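Local coordinates for CELL WALL surface anchor family protein (Streptococcus pneumoniae, PDB 2X9Z), which probably forms the shaft of the pneumococcal pilus as its repeating backbone subunit, helping the bacterium adhere to its surroundings, at residues K4-K10 against E35-K41; I42-Y48 against V103-E109; E127-S131 against N185-G189; A177-D182 against Q193-T199. The protein carries 1 engineered substitution. All coordinates share one frame; numbering follows the deposited sequence. Where two conformers were deposited one is given.

Contacts 1 and 4 are antiparallel strand pairs, each in one sheet of a different sandwich; contacts 2 and 3 are made largely by loops. Contact 1 is the buried one, and its apolar inner face carries a lysine covalently tied to Asn132. Contact 2, at the end of the same strand 33-42, is more exposed and relies on backbone polar groups, one asparagine amide and bound water; a salt bridge from Lys4 to Glu109 joins it to contact 1. Contact 3 is small, with one glutamine bond leading from the start of strand 130-139 to the turn of the hairpin whose strands make contact 4. That hairpin shows an apolar inner face and a threonine-rich outer one.

Contact 1 of 4, residues K4-K10 against E35-K41; sequences KIDKDFK and EYEIVTK
Lys7 lies diagonally opposite Tyr36, its chain running over the inner face of strand 35-41. CG stands anti to the backbone N (chi1 179°) and the rest is fully extended, which carries NZ straight off the sheet. CB skirts Glu37 O; CG comes to 3.7 Å from Glu37 O and 4.2 Å from Ile38 CG1. Further out, CE reaches 3.8 Å from Tyr36 CD2. At the tip NZ is bonded covalently to Asn132 CG and hydrogen-bonded to Asp55. This is the intramolecular isopeptide bond known from Gram-positive pilins, and it staples strand 4-9 of one sheet of the sandwich to strand 130-139 of the other. A lysine suits the place because its long methylene chain packs like an apolar residue while its end can form the amide. On the same face Ile5 CD1 meets Ile38 CG2 at 3.7 Å, and Thr40 OG1 accepts from the indole NE1 of Trp53. Phe9 lies alongside Tyr36, pointing the same way, with CD2 over one face of the tyrosine ring near its rim and the two planes at 46°. The antiparallel backbones are paired through Lys4-Lys41, Asp6-Val39 and Asp8-Glu37, for example Val39 N to Asp6 O at 2.9 Å. On the other face Asp6 accepts from Asn14 N and salt-bridges Lys22, Asp8 salt-bridges Arg19, and Glu37 accepts from Ala13 N.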
loop_
_atom_site.group_PDB
_atom_site.type_symbol
_atom_site.label_atom_id
_atom_site.label_comp_id
_atom_site.label_asym_id
_atom_site.label_seq_id
_atom_site.Cartn_x
_atom_site.Cartn_y
_atom_site.Cartn_z
ATOM N N LYS A 4 -5.131 14.035 -1.079
ATOM C CA LYS A 4 -4.059 13.973 -0.086
ATOM C C LYS A 4 -4.349 12.844 0.880
ATOM O O LYS A 4 -5.506 12.505 1.099
ATOM C CB LYS A 4 -3.964 15.295 0.676
ATOM C CG LYS A 4 -3.629 16.496 -0.205
ATOM C CD LYS A 4 -3.429 17.761 0.621
ATOM C CE LYS A 4 -4.676 18.116 1.410
ATOM N NZ LYS A 4 -5.815 18.494 0.534
ATOM N N ILE A 5 -3.306 12.263 1.462
ATOM C CA ILE A 5 -3.487 11.114 2.344
ATOM C C ILE A 5 -2.485 11.102 3.485
ATOM O O ILE A 5 -1.382 11.625 3.355
ATOM C CB ILE A 5 -3.373 9.789 1.549
ATOM C CG1 ILE A 5 -3.830 8.592 2.385
ATOM C CG2 ILE A 5 -1.956 9.593 1.026
ATOM C CD1 ILE A 5 -4.077 7.358 1.552
ATOM N N ASP A 6 -2.892 10.518 4.603
ATOM C CA ASP A 6 -1.966 10.254 5.685
ATOM C C ASP A 6 -2.379 8.962 6.375
ATOM O O ASP A 6 -3.561 8.591 6.374
ATOM C CB ASP A 6 -1.959 11.403 6.688
ATOM C CG ASP A 6 -0.836 11.274 7.708
ATOM O OD1 ASP A 6 0.259 10.770 7.354
ATOM O OD2 ASP A 6 -1.045 11.677 8.870
ATOM N N LYS A 7 -1.397 8.270 6.939
ATOM C CA LYS A 7 -1.656 7.083 7.723
ATOM C C LYS A 7 -0.950 7.206 9.061
ATOM O O LYS A 7 0.219 7.583 9.121
ATOM C CB LYS A 7 -1.149 5.841 7.007
ATOM C CG LYS A 7 -1.382 4.610 7.827
ATOM C CD LYS A 7 -0.806 3.386 7.210
ATOM C CE LYS A 7 -1.221 2.217 8.057
ATOM N NZ LYS A 7 -1.025 0.969 7.330
ATOM N N ASP A 8 -1.653 6.879 10.138
ATOM C CA ASP A 8 -1.032 6.925 11.455
ATOM C C ASP A 8 -1.863 6.108 12.435
ATOM O O ASP A 8 -2.847 5.470 12.055
ATOM C CB ASP A 8 -0.915 8.387 11.923
ATOM C CG ASP A 8 0.305 8.639 12.806
ATOM O OD1 ASP A 8 0.764 7.715 13.512
ATOM O OD2 ASP A 8 0.808 9.784 12.788
ATOM N N PHE A 9 -1.455 6.120 13.692
ATOM C CA PHE A 9 -2.251 5.484 14.729
ATOM C C PHE A 9 -3.531 6.279 14.968
ATOM O O PHE A 9 -3.646 7.433 14.546
ATOM C CB PHE A 9 -1.425 5.354 16.008
ATOM C CG PHE A 9 -0.135 4.619 15.801
ATOM C CD1 PHE A 9 1.087 5.255 15.969
ATOM C CD2 PHE A 9 -0.147 3.292 15.400
ATOM C CE1 PHE A 9 2.272 4.572 15.750
ATOM C CE2 PHE A 9 1.038 2.605 15.192
ATOM C CZ PHE A 9 2.251 3.252 15.365
ATOM N N LYS A 10 -4.500 5.643 15.619
ATOM C CA LYS A 10 -5.793 6.264 15.901
ATOM C C LYS A 10 -5.652 7.682 16.458
ATOM O O LYS A 10 -4.915 7.911 17.422
ATOM C CB LYS A 10 -6.598 5.391 16.870
ATOM C CG LYS A 10 -7.893 6.019 17.355
ATOM C CD LYS A 10 -8.697 5.012 18.163
ATOM C CE LYS A 10 -10.046 5.573 18.576
ATOM N NZ LYS A 10 -9.898 6.729 19.500
ATOM N N GLU A 35 -4.220 0.344 17.067
ATOM C CA GLU A 35 -5.286 0.927 16.260
ATOM C C GLU A 35 -4.731 1.898 15.227
ATOM O O GLU A 35 -3.918 2.771 15.549
ATOM C CB GLU A 35 -6.299 1.633 17.156
ATOM C CG GLU A 35 -7.013 0.683 18.103
ATOM C CD GLU A 35 -7.896 1.409 19.088
ATOM O OE1 GLU A 35 -7.351 2.020 20.032
ATOM O OE2 GLU A 35 -9.130 1.368 18.916
ATOM N N TYR A 36 -5.198 1.746 13.990
ATOM C CA TYR A 36 -4.721 2.518 12.852
ATOM C C TYR A 36 -5.830 3.307 12.178
ATOM O O TYR A 36 -7.007 2.954 12.259
ATOM C CB TYR A 36 -4.133 1.576 11.804
ATOM C CG TYR A 36 -2.781 0.997 12.159
ATOM C CD1 TYR A 36 -2.666 -0.203 12.852
ATOM C CD2 TYR A 36 -1.619 1.650 11.792
ATOM C CE1 TYR A 36 -1.424 -0.731 13.168
ATOM C CE2 TYR A 36 -0.388 1.129 12.093
ATOM C CZ TYR A 36 -0.288 -0.058 12.777
ATOM O OH TYR A 36 0.963 -0.552 13.077
ATOM N N GLU A 37 -5.434 4.358 11.475
ATOM C CA GLU A 37 -6.364 5.080 10.625
ATOM C C GLU A 37 -5.666 5.616 9.379
ATOM O O GLU A 37 -4.483 5.990 9.409
ATOM C CB GLU A 37 -7.043 6.211 11.395
ATOM C CG GLU A 37 -6.103 7.307 11.831
ATOM C CD GLU A 37 -6.788 8.348 12.692
ATOM O OE1 GLU A 37 -6.355 9.514 12.666
ATOM O OE2 GLU A 37 -7.758 8.000 13.399
ATOM N N ILE A 38 -6.411 5.629 8.278
ATOM C CA ILE A 38 -5.960 6.195 7.018
ATOM C C ILE A 38 -6.967 7.292 6.686
ATOM O O ILE A 38 -8.171 7.031 6.617
ATOM C CB ILE A 38 -5.991 5.137 5.891
ATOM C CG1 ILE A 38 -5.170 3.896 6.271
ATOM C CG2 ILE A 38 -5.533 5.743 4.570
ATOM C CD1 ILE A 38 -5.475 2.712 5.396
ATOM N N VAL A 39 -6.480 8.516 6.508
ATOM C CA VAL A 39 -7.348 9.649 6.218
ATOM C C VAL A 39 -6.995 10.207 4.842
ATOM O O VAL A 39 -5.818 10.484 4.565
ATOM C CB VAL A 39 -7.206 10.755 7.288
ATOM C CG1 VAL A 39 -7.982 11.991 6.883
ATOM C CG2 VAL A 39 -7.662 10.241 8.657
ATOM N N THR A 40 -8.005 10.347 3.984
ATOM C CA THR A 40 -7.803 10.805 2.612
ATOM C C THR A 40 -8.719 11.980 2.319
ATOM O O THR A 40 -9.909 11.946 2.639
ATOM C CB THR A 40 -8.091 9.669 1.601
ATOM O OG1 THR A 40 -7.348 8.508 1.985
ATOM C CG2 THR A 40 -7.687 10.081 0.192
ATOM N N LYS A 41 -8.154 13.026 1.727
ATOM C CA LYS A 41 -8.917 14.195 1.326
ATOM C C LYS A 41 -9.105 14.162 -0.181
ATOM O O LYS A 41 -8.132 14.168 -0.933
ATOM C CB LYS A 41 -8.171 15.476 1.701
ATOM C CG LYS A 41 -7.843 15.611 3.168
ATOM C CD LYS A 41 -9.060 15.954 3.992
ATOM C CE LYS A 41 -8.667 16.191 5.446
ATOM N NZ LYS A 41 -9.843 16.516 6.305
HETATM O O HOH W 1 -7.458 17.062 -1.730
#

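Contact 2 of 4, residues I42-Y48 against V103-E109; sequences IPALANY and VNDQNAE
With its CG turned anti to its own carbonyl carbon (chi1 -81°), Asn104 lays its amide beside the backbone of Tyr48 and grips it twice. The two segments are connecting loops at one end of a beta sandwich, and 42-48 contains a type II turn from Pro43 to Ala46 in which Leu45 takes the positive phi. ND2 of Asn104 donates to Tyr48 O at 2.9 Å, on a lone pair and close to the amide plane. Its OD1 accepts from Tyr48 N at 2.9 Å, that donor standing 41° out of the plane of the side-chain carbonyl. Asparagine fits here because one short side chain supplies both a donor and an acceptor to a loop backbone. Leu45 N bonds to Gln106 O and Asp105 N to Ala46 O, both at 2.8 Å. Ala44 and Ala46 offer only methyl groups, which lets the chains approach closely. Nearer the strands, Ile42 CD1 packs on Val103 CB at 3.9 Å. A water between the loops accepts from Ala46 N and Gln106 N and lies close to the carbonyls of Pro43 and Val103. Within 42-48, Ala46 CB rests over the centre of the Tyr48 ring, 4.1 Å above its plane.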
loop_
_atom_site.group_PDB
_atom_site.type_symbol
_atom_site.label_atom_id
_atom_site.label_comp_id
_atom_site.label_asym_id
_atom_site.label_seq_id
_atom_site.Cartn_x
_atom_site.Cartn_y
_atom_site.Cartn_z
ATOM N N ILE A 42 -10.356 14.130 -0.612
ATOM C CA ILE A 42 -10.684 14.122 -2.029
ATOM C C ILE A 42 -11.177 15.513 -2.403
ATOM O O ILE A 42 -12.041 16.068 -1.727
ATOM C CB ILE A 42 -11.744 13.040 -2.325
ATOM C CG1 ILE A 42 -11.132 11.654 -2.064
ATOM C CG2 ILE A 42 -12.296 13.159 -3.753
ATOM C CD1 ILE A 42 -12.067 10.507 -2.292
ATOM N N PRO A 43 -10.602 16.100 -3.462
ATOM C CA PRO A 43 -10.907 17.492 -3.812
ATOM C C PRO A 43 -12.360 17.689 -4.259
ATOM O O PRO A 43 -13.022 16.747 -4.699
ATOM C CB PRO A 43 -9.952 17.781 -4.981
ATOM C CG PRO A 43 -8.936 16.699 -4.955
ATOM C CD PRO A 43 -9.624 15.501 -4.382
ATOM N N ALA A 44 -12.857 18.915 -4.141
ATOM C CA ALA A 44 -14.157 19.260 -4.721
ATOM C C ALA A 44 -14.197 18.958 -6.224
ATOM O O ALA A 44 -13.179 19.051 -6.922
ATOM C CB ALA A 44 -14.482 20.726 -4.467
ATOM N N LEU A 45 -15.378 18.577 -6.703
ATOM C CA LEU A 45 -15.630 18.358 -8.132
ATOM C C LEU A 45 -14.802 17.223 -8.737
ATOM O O LEU A 45 -14.462 17.260 -9.920
ATOM C CB LEU A 45 -15.445 19.659 -8.934
ATOM C CG LEU A 45 -16.265 20.844 -8.420
ATOM C CD1 LEU A 45 -16.000 22.094 -9.251
ATOM C CD2 LEU A 45 -17.751 20.511 -8.407
ATOM N N ALA A 46 -14.495 16.211 -7.932
ATOM C CA ALA A 46 -13.803 15.028 -8.423
ATOM C C ALA A 46 -14.694 14.205 -9.353
ATOM O O ALA A 46 -15.919 14.230 -9.237
ATOM C CB ALA A 46 -13.325 14.172 -7.245
ATOM N N ASN A 47 -14.074 13.483 -10.280
ATOM C CA ASN A 47 -14.808 12.571 -11.150
ATOM C C ASN A 47 -14.057 11.251 -11.307
ATOM O O ASN A 47 -13.799 10.791 -12.420
ATOM C CB ASN A 47 -15.074 13.210 -12.513
ATOM C CG ASN A 47 -16.114 12.455 -13.311
ATOM O OD1 ASN A 47 -17.036 11.865 -12.743
ATOM N ND2 ASN A 47 -15.973 12.468 -14.632
ATOM N N TYR A 48 -13.710 10.636 -10.181
ATOM C CA TYR A 48 -12.908 9.428 -10.222
ATOM C C TYR A 48 -13.720 8.230 -10.690
ATOM O O TYR A 48 -14.870 8.051 -10.286
ATOM C CB TYR A 48 -12.325 9.118 -8.846
ATOM C CG TYR A 48 -11.398 10.173 -8.270
ATOM C CD1 TYR A 48 -10.788 11.125 -9.080
ATOM C CD2 TYR A 48 -11.115 10.195 -6.906
ATOM C CE1 TYR A 48 -9.935 12.082 -8.535
ATOM C CE2 TYR A 48 -10.273 11.139 -6.356
ATOM C CZ TYR A 48 -9.680 12.084 -7.169
ATOM O OH TYR A 48 -8.833 13.019 -6.594
ATOM N N VAL A 103 -18.399 10.857 -2.997
ATOM C CA VAL A 103 -17.166 11.649 -2.980
ATOM C C VAL A 103 -16.924 12.434 -4.266
ATOM O O VAL A 103 -16.179 13.403 -4.250
ATOM C CB VAL A 103 -15.908 10.805 -2.632
ATOM C CG1 VAL A 103 -16.069 10.150 -1.275
ATOM C CG2 VAL A 103 -15.629 9.767 -3.710
ATOM N N ASN A 104 -17.556 12.021 -5.366
ATOM C CA ASN A 104 -17.413 12.706 -6.650
ATOM C C ASN A 104 -18.403 13.855 -6.776
ATOM O O ASN A 104 -19.491 13.816 -6.192
ATOM C CB ASN A 104 -17.670 11.745 -7.813
ATOM C CG ASN A 104 -16.472 10.889 -8.156
ATOM O OD1 ASN A 104 -15.331 11.225 -7.831
ATOM N ND2 ASN A 104 -16.726 9.774 -8.833
ATOM N N ASP A 105 -18.036 14.866 -7.561
ATOM C CA ASP A 105 -18.943 15.966 -7.872
ATOM C C ASP A 105 -19.555 16.601 -6.623
ATOM O O ASP A 105 -20.754 16.901 -6.583
ATOM C CB ASP A 105 -20.051 15.500 -8.823
ATOM C CG ASP A 105 -20.769 16.657 -9.504
ATOM O OD1 ASP A 105 -20.156 17.737 -9.660
ATOM O OD2 ASP A 105 -21.946 16.485 -9.896
ATOM N N GLN A 106 -18.716 16.806 -5.611
ATOM C CA GLN A 106 -19.123 17.498 -4.388
ATOM C C GLN A 106 -18.536 18.912 -4.369
ATOM O O GLN A 106 -17.519 19.180 -5.017
ATOM C CB GLN A 106 -18.702 16.699 -3.153
ATOM C CG GLN A 106 -19.221 15.272 -3.187
ATOM C CD GLN A 106 -20.746 15.192 -3.178
ATOM O OE1 GLN A 106 -21.428 16.006 -2.550
ATOM N NE2 GLN A 106 -21.282 14.190 -3.852
ATOM N N ASN A 107 -19.176 19.821 -3.639
ATOM C CA ASN A 107 -18.790 21.232 -3.708
ATOM C C ASN A 107 -17.693 21.651 -2.732
ATOM O O ASN A 107 -17.247 22.800 -2.734
ATOM C CB ASN A 107 -20.018 22.157 -3.631
ATOM C CG ASN A 107 -20.380 22.573 -2.210
ATOM O OD1 ASN A 107 -19.989 21.936 -1.231
ATOM N ND2 ASN A 107 -21.149 23.656 -2.099
ATOM N N ALA A 108 -17.242 20.697 -1.925
ATOM C CA ALA A 108 -16.163 20.920 -0.975
ATOM C C ALA A 108 -15.347 19.644 -0.862
ATOM O O ALA A 108 -15.805 18.567 -1.233
ATOM C CB ALA A 108 -16.719 21.315 0.391
ATOM N N GLU A 109 -14.139 19.773 -0.335
ATOM C CA GLU A 109 -13.283 18.634 -0.050
ATOM C C GLU A 109 -14.029 17.613 0.811
ATOM O O GLU A 109 -14.740 17.988 1.745
ATOM C CB GLU A 109 -12.058 19.141 0.701
ATOM C CG GLU A 109 -10.878 18.210 0.752
ATOM C CD GLU A 109 -9.706 18.860 1.462
ATOM O OE1 GLU A 109 -9.906 19.360 2.588
ATOM O OE2 GLU A 109 -8.597 18.890 0.891
HETATM O O HOH W 2 -14.900 16.511 -2.788
HETATM O O HOH W 3 -15.868 15.892 -5.228
#

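Contact 3 of 4, residues E127-S131 against N185-G189; sequences EVPES and NAQAG. Engineered in segment 185-189: Ala188 (natural residue Thr).
Residues 128-131 run extended past the turn 185-189, coming closest where the CA atoms of Glu130 and Gln187 are 4.9 Å apart; residues 186-188 have helical backbone angles without regular helical bonding. Gln187 carries the contact. Its chain, extended beyond CG, lies alongside Pro129 O, so that both ends come to it: Gln187 CB is 3.2 Å from Pro129 O, and Gln187 NE2 donates to Pro129 O at 3.2 Å, nearly straight (168° at the hydrogen) and with the acceptor in the amide plane. The other end of the amide, OE1, accepts from the backbone N of Glu214, which fixes the rotation of the group. A glutamine suits this span, being long enough to bridge the two loops and able to donate on one side and accept on the other. Val128 CG1 sits 3.4 Å from Gln187 NE2, and the Glu130 carboxylate, whose OE1 bonds to Thr58 OG1, runs alongside the amide with the planes only 19° apart. Ser131 turns CB toward the turn, 3.6 Å from Ala186 O. The backbone Gln187 O is buried without a partner. Asn185 shapes the turn itself: OD1 accepts from Gln187 N at 2.8 Å and from Ala188 N at 2.9 Å, the first bond an Asx turn, the two together an Asx motif. Ala188 is an engineered residue, threonine in the natural sequence. The contact thus lies between the start of strand 130-139, paired there with strand 257-259, and the turn linking strands 179-185 and 191-197, joining two sandwiches of the chain.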
loop_
_atom_site.group_PDB
_atom_site.type_symbol
_atom_site.label_atom_id
_atom_site.label_comp_id
_atom_site.label_asym_id
_atom_site.label_seq_id
_atom_site.Cartn_x
_atom_site.Cartn_y
_atom_site.Cartn_z
ATOM N N GLU A 127 13.719 -4.599 19.251
ATOM C CA GLU A 127 14.464 -3.485 18.670
ATOM C C GLU A 127 14.307 -3.338 17.162
ATOM O O GLU A 127 14.855 -2.410 16.576
ATOM C CB GLU A 127 15.949 -3.556 19.051
ATOM C CG GLU A 127 16.185 -3.578 20.554
ATOM C CD GLU A 127 17.655 -3.632 20.930
ATOM O OE1 GLU A 127 18.513 -3.337 20.068
ATOM O OE2 GLU A 127 17.952 -3.970 22.093
ATOM N N VAL A 128 13.552 -4.239 16.540
ATOM C CA VAL A 128 13.331 -4.169 15.097
ATOM C C VAL A 128 11.880 -3.778 14.806
ATOM O O VAL A 128 10.944 -4.485 15.190
ATOM C CB VAL A 128 13.688 -5.496 14.387
ATOM C CG1 VAL A 128 13.514 -5.358 12.881
ATOM C CG2 VAL A 128 15.115 -5.911 14.715
ATOM N N PRO A 129 11.684 -2.649 14.116
ATOM C CA PRO A 129 10.309 -2.163 13.950
ATOM C C PRO A 129 9.433 -3.047 13.060
ATOM O O PRO A 129 9.931 -3.841 12.255
ATOM C CB PRO A 129 10.481 -0.803 13.261
ATOM C CG PRO A 129 11.923 -0.505 13.261
ATOM C CD PRO A 129 12.679 -1.782 13.467
ATOM N N GLU A 130 8.124 -2.887 13.213
ATOM C CA GLU A 130 7.147 -3.410 12.263
ATOM C C GLU A 130 6.409 -2.225 11.658
ATOM O O GLU A 130 6.284 -1.171 12.294
ATOM C CB GLU A 130 6.167 -4.350 12.964
ATOM C CG GLU A 130 6.852 -5.514 13.675
ATOM C CD GLU A 130 7.299 -6.620 12.734
ATOM O OE1 GLU A 130 6.787 -6.711 11.597
ATOM O OE2 GLU A 130 8.141 -7.439 13.151
ATOM N N SER A 131 5.913 -2.390 10.433
ATOM C CA SER A 131 5.268 -1.288 9.751
ATOM C C SER A 131 4.228 -1.772 8.750
ATOM O O SER A 131 3.952 -2.959 8.624
ATOM C CB SER A 131 6.321 -0.453 9.025
ATOM O OG SER A 131 5.827 0.831 8.700
ATOM N N ASN A 185 13.544 -1.685 2.732
ATOM C CA ASN A 185 13.308 -2.478 3.930
ATOM C C ASN A 185 11.890 -2.164 4.396
ATOM O O ASN A 185 11.603 -1.020 4.733
ATOM C CB ASN A 185 14.335 -2.110 5.007
ATOM C CG ASN A 185 14.147 -2.891 6.297
ATOM O OD1 ASN A 185 13.029 -3.131 6.742
ATOM N ND2 ASN A 185 15.252 -3.271 6.916
ATOM N N ALA A 186 11.001 -3.157 4.387
ATOM C CA ALA A 186 9.581 -2.911 4.642
ATOM C C ALA A 186 9.322 -2.557 6.098
ATOM O O ALA A 186 8.303 -1.959 6.429
ATOM C CB ALA A 186 8.746 -4.113 4.228
ATOM N N GLN A 187 10.260 -2.920 6.966
ATOM C CA GLN A 187 10.077 -2.698 8.394
ATOM C C GLN A 187 10.606 -1.334 8.806
ATOM O O GLN A 187 9.944 -0.613 9.549
ATOM C CB GLN A 187 10.732 -3.827 9.197
ATOM C CG GLN A 187 10.183 -5.197 8.803
ATOM C CD GLN A 187 10.974 -6.348 9.375
ATOM O OE1 GLN A 187 11.493 -7.193 8.636
ATOM N NE2 GLN A 187 11.070 -6.395 10.695
ATOM N N ALA A 188 11.780 -0.970 8.295
ATOM C CA ALA A 188 12.469 0.242 8.733
ATOM C C ALA A 188 12.296 1.433 7.794
ATOM O O ALA A 188 12.377 2.581 8.229
ATOM C CB ALA A 188 13.948 -0.044 8.960
ATOM N N GLY A 189 12.088 1.167 6.508
ATOM C CA GLY A 189 11.727 2.213 5.562
ATOM C C GLY A 189 12.817 2.766 4.658
ATOM O O GLY A 189 12.550 3.628 3.818
#

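Contact 4 of 4, residues A177-D182 against Q193-T199; sequences AEATFD and QTVTLTT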
loop_
_atom_site.group_PDB
_atom_site.type_symbol
_atom_site.label_atom_id
_atom_site.label_comp_id
_atom_site.label_asym_id
_atom_site.label_seq_id
_atom_site.Cartn_x
_atom_site.Cartn_y
_atom_site.Cartn_z
ATOM N N ALA A 177 7.987 0.746 -20.989
ATOM C CA ALA A 177 9.123 1.610 -20.703
ATOM C C ALA A 177 10.081 0.905 -19.782
ATOM O O ALA A 177 9.710 -0.059 -19.114
ATOM C CB ALA A 177 8.664 2.899 -20.057
ATOM N N GLU A 178 11.314 1.391 -19.740
ATOM C CA GLU A 178 12.248 0.966 -18.714
ATOM C C GLU A 178 11.599 1.211 -17.350
ATOM O O GLU A 178 10.995 2.260 -17.128
ATOM C CB GLU A 178 13.554 1.745 -18.840
ATOM C CG GLU A 178 14.648 1.220 -17.938
ATOM C CD GLU A 178 16.004 1.818 -18.259
ATOM O OE1 GLU A 178 16.081 3.046 -18.456
ATOM O OE2 GLU A 178 17.000 1.062 -18.304
ATOM N N ALA A 179 11.715 0.247 -16.442
ATOM C CA ALA A 179 11.036 0.331 -15.151
ATOM C C ALA A 179 12.054 0.305 -14.030
ATOM O O ALA A 179 12.895 -0.589 -13.973
ATOM C CB ALA A 179 10.043 -0.822 -14.992
ATOM N N THR A 180 11.992 1.300 -13.154
ATOM C CA THR A 180 12.909 1.380 -12.027
ATOM C C THR A 180 12.159 1.098 -10.729
ATOM O O THR A 180 11.046 1.578 -10.529
ATOM C CB THR A 180 13.581 2.764 -11.970
ATOM O OG1 THR A 180 14.307 2.981 -13.187
ATOM C CG2 THR A 180 14.551 2.860 -10.791
ATOM N N PHE A 181 12.778 0.315 -9.848
ATOM C CA PHE A 181 12.180 -0.023 -8.560
ATOM C C PHE A 181 13.162 0.255 -7.441
ATOM O O PHE A 181 14.346 -0.032 -7.563
ATOM C CB PHE A 181 11.810 -1.509 -8.486
ATOM C CG PHE A 181 10.819 -1.939 -9.523
ATOM C CD1 PHE A 181 11.222 -2.189 -10.827
ATOM C CD2 PHE A 181 9.479 -2.112 -9.195
ATOM C CE1 PHE A 181 10.303 -2.597 -11.786
ATOM C CE2 PHE A 181 8.556 -2.517 -10.149
ATOM C CZ PHE A 181 8.971 -2.753 -11.443
ATOM N N ASP A 182 12.659 0.794 -6.343
ATOM C CA ASP A 182 13.454 0.889 -5.137
ATOM C C ASP A 182 13.117 -0.291 -4.241
ATOM O O ASP A 182 11.951 -0.511 -3.894
ATOM C CB ASP A 182 13.181 2.211 -4.436
ATOM C CG ASP A 182 13.692 3.392 -5.232
ATOM O OD1 ASP A 182 14.909 3.432 -5.519
ATOM O OD2 ASP A 182 12.885 4.272 -5.585
ATOM N N GLN A 193 18.380 -1.009 -2.241
ATOM C CA GLN A 193 18.911 -1.138 -3.593
ATOM C C GLN A 193 17.934 -0.522 -4.574
ATOM O O GLN A 193 16.740 -0.452 -4.306
ATOM C CB GLN A 193 19.147 -2.610 -3.946
ATOM C CG GLN A 193 20.064 -2.842 -5.145
ATOM C CD GLN A 193 21.538 -2.653 -4.811
ATOM O OE1 GLN A 193 21.911 -2.468 -3.647
ATOM N NE2 GLN A 193 22.383 -2.716 -5.830
ATOM N N THR A 194 18.455 -0.047 -5.693
ATOM C CA THR A 194 17.622 0.432 -6.780
ATOM C C THR A 194 17.954 -0.416 -7.990
ATOM O O THR A 194 19.126 -0.577 -8.327
ATOM C CB THR A 194 17.887 1.916 -7.076
ATOM O OG1 THR A 194 17.547 2.691 -5.918
ATOM C CG2 THR A 194 17.060 2.386 -8.265
ATOM N N VAL A 195 16.930 -0.989 -8.617
ATOM C CA VAL A 195 17.131 -1.864 -9.765
ATOM C C VAL A 195 16.358 -1.340 -10.962
ATOM O O VAL A 195 15.379 -0.611 -10.810
ATOM C CB VAL A 195 16.688 -3.316 -9.474
ATOM C CG1 VAL A 195 17.452 -3.879 -8.287
ATOM C CG2 VAL A 195 15.185 -3.388 -9.227
ATOM N N THR A 196 16.817 -1.706 -12.149
ATOM C CA THR A 196 16.184 -1.270 -13.383
ATOM C C THR A 196 15.882 -2.469 -14.265
ATOM O O THR A 196 16.737 -3.343 -14.449
ATOM C CB THR A 196 17.099 -0.302 -14.153
ATOM O OG1 THR A 196 17.273 0.901 -13.394
ATOM C CG2 THR A 196 16.503 0.030 -15.508
ATOM N N LEU A 197 14.675 -2.503 -14.809
ATOM C CA LEU A 197 14.282 -3.539 -15.744
ATOM C C LEU A 197 14.218 -2.932 -17.137
ATOM O O LEU A 197 13.352 -2.101 -17.425
ATOM C CB LEU A 197 12.916 -4.089 -15.347
ATOM C CG LEU A 197 12.415 -5.370 -16.005
ATOM C CD1 LEU A 197 13.365 -6.520 -15.705
ATOM C CD2 LEU A 197 11.006 -5.692 -15.513
ATOM N N THR A 198 15.145 -3.328 -17.999
ATOM C CA THR A 198 15.116 -2.864 -19.378
ATOM C C THR A 198 13.966 -3.543 -20.103
ATOM O O THR A 198 13.437 -4.557 -19.646
ATOM C CB THR A 198 16.424 -3.161 -20.111
ATOM O OG1 THR A 198 16.717 -4.559 -20.014
ATOM C CG2 THR A 198 17.565 -2.365 -19.503
ATOM N N THR A 199 13.584 -2.983 -21.243
ATOM C CA THR A 199 12.380 -3.420 -21.936
ATOM C C THR A 199 12.525 -4.780 -22.608
ATOM O O THR A 199 11.531 -5.368 -23.036
ATOM C CB THR A 199 11.926 -2.374 -22.963
ATOM O OG1 THR A 199 12.988 -2.124 -23.891
ATOM C CG2 THR A 199 11.559 -1.085 -22.266
HETATM O O HOH W 4 10.876 -2.606 -18.732
#
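Asp182 OD1 is gripped from two residues: Thr194 OG1 donates to it at 2.8 Å, meeting it nearly along its C-O axis, and Arg220 forms a salt bridge with it. The Asp182 and Thr194 side chains lie side by side and point the same way off the outer face, and Thr194 keeps its hydroxyl anti to the carbonyl carbon (chi1 -62°), which turns it to the carboxylate. The guanidinium would probably stabilise the aspartate as the anion. Next along this face Thr180 CG2 touches Thr194 CG2 at 3.6 Å; the beta-branched threonines suit an exposed strand, offering a methyl to pack and a hydroxyl for polar partners such as Asp182. On the inner face Phe181 CB meets Val195 CG2 at 3.9 Å, with Ala179 beside Leu197. Four backbone bonds hold the strands, among them Leu197 N to Ala179 O at 2.7 Å. Past the last pair a water donates to both Ala177 O and Leu197 O, continuing the ladder where the strands part. Phe181 and Leu197 pack on strand 159-166 of the other sheet, Val195 on strand 203-206. This is an antiparallel beta hairpin, its strand 191-197 at the sheet edge, in a beta sandwich consistent with the Cna-B-like pilin fold.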